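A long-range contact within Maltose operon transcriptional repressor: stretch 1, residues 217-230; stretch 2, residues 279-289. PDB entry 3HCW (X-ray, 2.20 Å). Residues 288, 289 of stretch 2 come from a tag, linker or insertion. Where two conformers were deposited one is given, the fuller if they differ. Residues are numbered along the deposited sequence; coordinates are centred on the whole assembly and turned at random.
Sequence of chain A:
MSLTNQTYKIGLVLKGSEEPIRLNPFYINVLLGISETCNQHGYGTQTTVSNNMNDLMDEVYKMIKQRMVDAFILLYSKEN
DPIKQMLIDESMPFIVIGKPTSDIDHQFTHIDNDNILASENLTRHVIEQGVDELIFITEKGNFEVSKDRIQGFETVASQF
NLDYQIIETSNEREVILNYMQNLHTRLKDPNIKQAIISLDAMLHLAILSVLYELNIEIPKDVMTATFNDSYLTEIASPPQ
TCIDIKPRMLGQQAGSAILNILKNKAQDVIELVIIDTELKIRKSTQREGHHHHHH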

# COMPACT_ATOMS: atom_id res chain seq x y z
N GLU A 217 15.79 14.22 14.21
CA GLU A 217 15.46 14.80 12.90
C GLU A 217 16.38 14.39 11.76
O GLU A 217 17.57 14.21 11.93
CB GLU A 217 15.26 16.32 12.98
CG GLU A 217 16.44 17.14 13.47
CD GLU A 217 16.00 18.36 14.29
OE1 GLU A 217 15.10 19.10 13.84
OE2 GLU A 217 16.57 18.57 15.39
N ILE A 218 15.78 14.25 10.58
CA ILE A 218 16.40 13.64 9.42
C ILE A 218 16.37 14.66 8.31
O ILE A 218 15.33 15.27 8.07
CB ILE A 218 15.59 12.39 8.98
CG1 ILE A 218 15.34 11.47 10.18
CG2 ILE A 218 16.29 11.63 7.84
CD1 ILE A 218 14.27 10.42 9.95
N PRO A 219 17.51 14.88 7.62
CA PRO A 219 18.85 14.29 7.79
C PRO A 219 19.75 14.88 8.89
O PRO A 219 20.83 14.32 9.13
CB PRO A 219 19.50 14.54 6.43
CG PRO A 219 18.92 15.85 6.01
CD PRO A 219 17.48 15.80 6.46
N LYS A 220 19.32 15.97 9.53
CA LYS A 220 20.14 16.68 10.54
C LYS A 220 20.79 15.83 11.66
O LYS A 220 22.00 15.89 11.87
CB LYS A 220 19.35 17.83 11.17
CG LYS A 220 20.18 18.68 12.13
CD LYS A 220 19.32 19.61 12.95
CE LYS A 220 20.18 20.49 13.84
NZ LYS A 220 19.36 21.40 14.69
N ASP A 221 20.00 15.04 12.38
CA ASP A 221 20.59 14.22 13.44
C ASP A 221 21.14 12.94 12.83
O ASP A 221 22.26 12.56 13.11
CB ASP A 221 19.59 13.91 14.56
CG ASP A 221 19.27 15.13 15.41
OD1 ASP A 221 20.20 15.85 15.82
OD2 ASP A 221 18.07 15.35 15.69
N VAL A 222 20.32 12.29 12.00
CA VAL A 222 20.70 11.05 11.33
C VAL A 222 20.17 11.01 9.90
O VAL A 222 19.12 11.56 9.60
CB VAL A 222 20.22 9.75 12.06
CG1 VAL A 222 20.95 9.55 13.35
CG2 VAL A 222 18.69 9.74 12.27
N MET A 223 20.92 10.35 9.03
CA MET A 223 20.49 10.11 7.66
C MET A 223 19.79 8.74 7.61
O MET A 223 20.12 7.81 8.37
CB MET A 223 21.68 10.14 6.69
CG MET A 223 22.33 11.54 6.43
SD MET A 223 23.69 11.52 5.19
CE MET A 223 24.39 9.92 5.44
N THR A 224 18.80 8.61 6.74
CA THR A 224 18.05 7.35 6.65
C THR A 224 17.89 6.92 5.22
O THR A 224 17.88 7.75 4.30
CB THR A 224 16.65 7.41 7.37
OG1 THR A 224 15.83 8.39 6.75
CG2 THR A 224 16.80 7.74 8.86
N ALA A 225 17.78 5.60 5.04
CA ALA A 225 17.58 4.98 3.74
C ALA A 225 17.03 3.57 3.93
O ALA A 225 17.13 2.99 5.01
CB ALA A 225 18.90 4.95 2.97
N THR A 226 16.45 3.01 2.86
CA THR A 226 15.85 1.68 2.90
C THR A 226 15.80 1.00 1.53
O THR A 226 16.41 1.48 0.58
CB THR A 226 14.44 1.73 3.54
OG1 THR A 226 13.93 0.39 3.68
CG2 THR A 226 13.49 2.58 2.71
N PHE A 227 15.08 -0.12 1.45
CA PHE A 227 14.90 -0.87 0.21
C PHE A 227 13.44 -0.91 -0.20
O PHE A 227 12.55 -0.75 0.64
CB PHE A 227 15.42 -2.30 0.35
CG PHE A 227 16.88 -2.39 0.67
CD1 PHE A 227 17.81 -2.66 -0.33
CD2 PHE A 227 17.32 -2.24 1.99
CE1 PHE A 227 19.16 -2.76 -0.01
CE2 PHE A 227 18.65 -2.35 2.31
CZ PHE A 227 19.57 -2.60 1.32
N ASN A 228 13.22 -1.26 -1.43
CA ASN A 228 12.00 -0.98 -2.07
C ASN A 228 11.19 0.18 -2.32
O ASN A 228 10.14 0.34 -1.79
CB ASN A 228 11.24 -2.21 -2.46
CG ASN A 228 10.32 -2.64 -1.42
OD1 ASN A 228 9.11 -2.72 -1.62
ND2 ASN A 228 10.88 -2.93 -0.28
N ASP A 229 11.71 0.97 -3.20
CA ASP A 229 11.11 2.26 -3.53
C ASP A 229 9.69 2.09 -4.04
O ASP A 229 9.43 1.25 -4.90
CB ASP A 229 11.93 2.99 -4.59
CG ASP A 229 11.47 4.42 -4.80
OD1 ASP A 229 11.14 5.09 -3.79
OD2 ASP A 229 11.43 4.89 -5.96
N SER A 230 8.78 2.87 -3.48
CA SER A 230 7.44 3.03 -3.99
C SER A 230 7.03 4.46 -3.71
O SER A 230 7.84 5.28 -3.26
CB SER A 230 6.48 2.07 -3.28
OG SER A 230 6.30 2.45 -1.92
N LEU A 279 19.40 2.89 -7.25
CA LEU A 279 19.39 3.88 -6.19
C LEU A 279 18.62 5.13 -6.63
O LEU A 279 18.86 5.66 -7.71
CB LEU A 279 20.83 4.24 -5.79
CG LEU A 279 21.03 5.37 -4.76
CD1 LEU A 279 20.55 4.94 -3.39
CD2 LEU A 279 22.48 5.78 -4.70
N LYS A 280 17.67 5.54 -5.79
CA LYS A 280 16.94 6.80 -5.93
C LYS A 280 17.30 7.68 -4.73
O LYS A 280 16.88 7.39 -3.60
CB LYS A 280 15.42 6.57 -5.94
CG LYS A 280 14.87 5.62 -7.00
CD LYS A 280 14.46 6.36 -8.27
CE LYS A 280 13.49 5.55 -9.12
NZ LYS A 280 14.08 4.27 -9.61
N ILE A 281 18.09 8.73 -4.96
CA ILE A 281 18.53 9.64 -3.90
C ILE A 281 17.47 10.68 -3.59
O ILE A 281 16.95 11.35 -4.48
CB ILE A 281 19.85 10.35 -4.28
CG1 ILE A 281 20.92 9.30 -4.63
CG2 ILE A 281 20.32 11.27 -3.14
CD1 ILE A 281 22.17 9.86 -5.32
N ARG A 282 17.11 10.78 -2.31
CA ARG A 282 16.11 11.76 -1.87
C ARG A 282 16.65 12.56 -0.67
O ARG A 282 17.83 12.47 -0.35
CB ARG A 282 14.78 11.06 -1.56
CG ARG A 282 14.12 10.36 -2.76
CD ARG A 282 12.60 10.26 -2.63
NE ARG A 282 12.02 9.59 -3.80
CZ ARG A 282 11.92 8.27 -3.93
NH1 ARG A 282 12.33 7.46 -2.95
NH2 ARG A 282 11.41 7.74 -5.03
N LYS A 283 15.78 13.32 -0.01
CA LYS A 283 16.17 14.24 1.06
C LYS A 283 16.86 13.56 2.27
O LYS A 283 17.76 14.13 2.88
CB LYS A 283 14.95 15.09 1.48
CG LYS A 283 15.04 15.82 2.84
CD LYS A 283 16.01 17.01 2.83
CE LYS A 283 15.36 18.28 2.31
NZ LYS A 283 16.33 19.41 2.23
N SER A 284 16.47 12.31 2.57
CA SER A 284 16.92 11.66 3.80
C SER A 284 18.41 11.29 3.84
O SER A 284 18.93 10.95 4.89
CB SER A 284 16.08 10.43 4.10
OG SER A 284 16.34 9.40 3.17
N THR A 285 19.09 11.36 2.70
CA THR A 285 20.56 11.28 2.69
C THR A 285 21.22 12.53 2.10
O THR A 285 22.38 12.50 1.72
CB THR A 285 21.09 10.05 1.92
OG1 THR A 285 20.60 10.06 0.58
CG2 THR A 285 20.71 8.74 2.62
N GLN A 286 20.49 13.64 2.03
CA GLN A 286 21.04 14.85 1.40
C GLN A 286 21.22 15.98 2.40
O GLN A 286 20.29 16.34 3.12
CB GLN A 286 20.19 15.30 0.22
CG GLN A 286 20.47 14.50 -1.06
CD GLN A 286 19.61 14.92 -2.24
OE1 GLN A 286 18.43 15.27 -2.09
NE2 GLN A 286 20.20 14.87 -3.43
N ARG A 287 22.43 16.54 2.45
CA ARG A 287 22.72 17.66 3.34
C ARG A 287 22.03 18.92 2.85
O ARG A 287 21.98 19.19 1.65
CB ARG A 287 24.23 17.88 3.48
CG ARG A 287 24.88 16.89 4.43
CD ARG A 287 26.40 16.95 4.34
NE ARG A 287 27.01 15.71 4.81
CZ ARG A 287 27.23 15.40 6.09
NH1 ARG A 287 26.90 16.24 7.06
NH2 ARG A 287 27.80 14.24 6.39
N GLU A 288 21.48 19.68 3.80
CA GLU A 288 20.57 20.78 3.48
C GLU A 288 21.26 22.06 3.00
O GLU A 288 20.61 22.99 2.52
CB GLU A 288 19.61 21.03 4.66
CG GLU A 288 19.04 19.72 5.24
CD GLU A 288 17.76 19.90 6.05
OE1 GLU A 288 16.74 20.31 5.46
OE2 GLU A 288 17.77 19.59 7.26
N GLY A 289 22.59 22.10 3.11
CA GLY A 289 23.41 23.21 2.61
C GLY A 289 24.01 22.98 1.24
O GLY A 289 24.11 21.84 0.78
O HOH W 1 16.65 17.62 9.21

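Contacts between segments far apart in sequence often rest on a few well-placed polar bonds, with looser packing gathered around or beyond them. The pairing of residues 217-230 with 279-289 in the maltose operon transcriptional repressor is a compact example: two polar anchors lie at separate points along the contact, and together the segments bury 558 Å² of surface.

The charged anchor joins Asp 229 to Arg 282. Both CA-to-CB bonds point toward the opposing stretch, and the carboxylate meets the guanidinium at its edge, near its plane, where the N-H bonds lie. Arg 282 NH1 donates to Asp 229 OD1 at 2.8 Å, while Arg 282 NH2 reaches Asp 229 OD1 at 2.9 Å and Asp 229 OD2 at 3.0 Å. The salt bridge is thus reinforced by three hydrogen bonds, the last being the straightest, with an N-H...O angle of 160°. The t rotamer of Asp 229 and the extended chi2 and chi3 of Arg 282 accompany this reach; the backbones remain well apart here, with Asp 229 CA 7.8 Å from Lys 280 CA. Lys 280 adds a looser electrostatic contribution. Its NZ is 4.6 Å from Asp 229 OD2, beyond salt-bridge range, but its aliphatic CG lies 3.7 Å from that same oxygen.

The second anchor is built around Thr 224 and Ser 284. Thr 224 N, on the strand, donates to Ser 284 O at 3.0 Å and 156°, and Ser 284 OG returns a short hydrogen bond of 2.5 Å to Thr 224 O. One residue therefore engages both backbone polar groups of a strand residue, using its carbonyl for one and its hydroxyl for the other. Ser 284 lies in a short 3-10 segment, and the donor of the second bond is its side-chain OG. The p rotamer of Ser 284 places OG for this role, and its CB also packs 3.4 Å from Thr 224 OG1.

Around this pair the backbones run close. Met 223 CA approaches Ser 284 O to 3.3 Å, and the CA atoms of Met 223 and Thr 285 are 5.1 Å apart. The Met 223 side chain brings SD to 3.8 Å from Thr 285 O, while the Thr 285 methyl, CG2, packs 3.4 Å from Thr 224 O and 4.2 Å from Ala 225 CB.

Farther out, Pro 219, preceded by a cis peptide bond, has its CA-to-CB bond pointing toward the second stretch, and its ring packs against the turn there. Its CG lies 3.2 Å from Gln 286 O and 3.8 Å from Lys 283 O, and Ile 218 CG2 adds an apolar contact of 3.9 Å with Ser 284 CB. The turn itself is held by a backbone hydrogen bond of 2.9 Å from Gln 286 N to Lys 283 O. At the periphery, a water accepts from Lys 220 N at 3.2 Å and donates to OE2 of the tag-derived, poorly ordered Glu 288 at 3.0 Å.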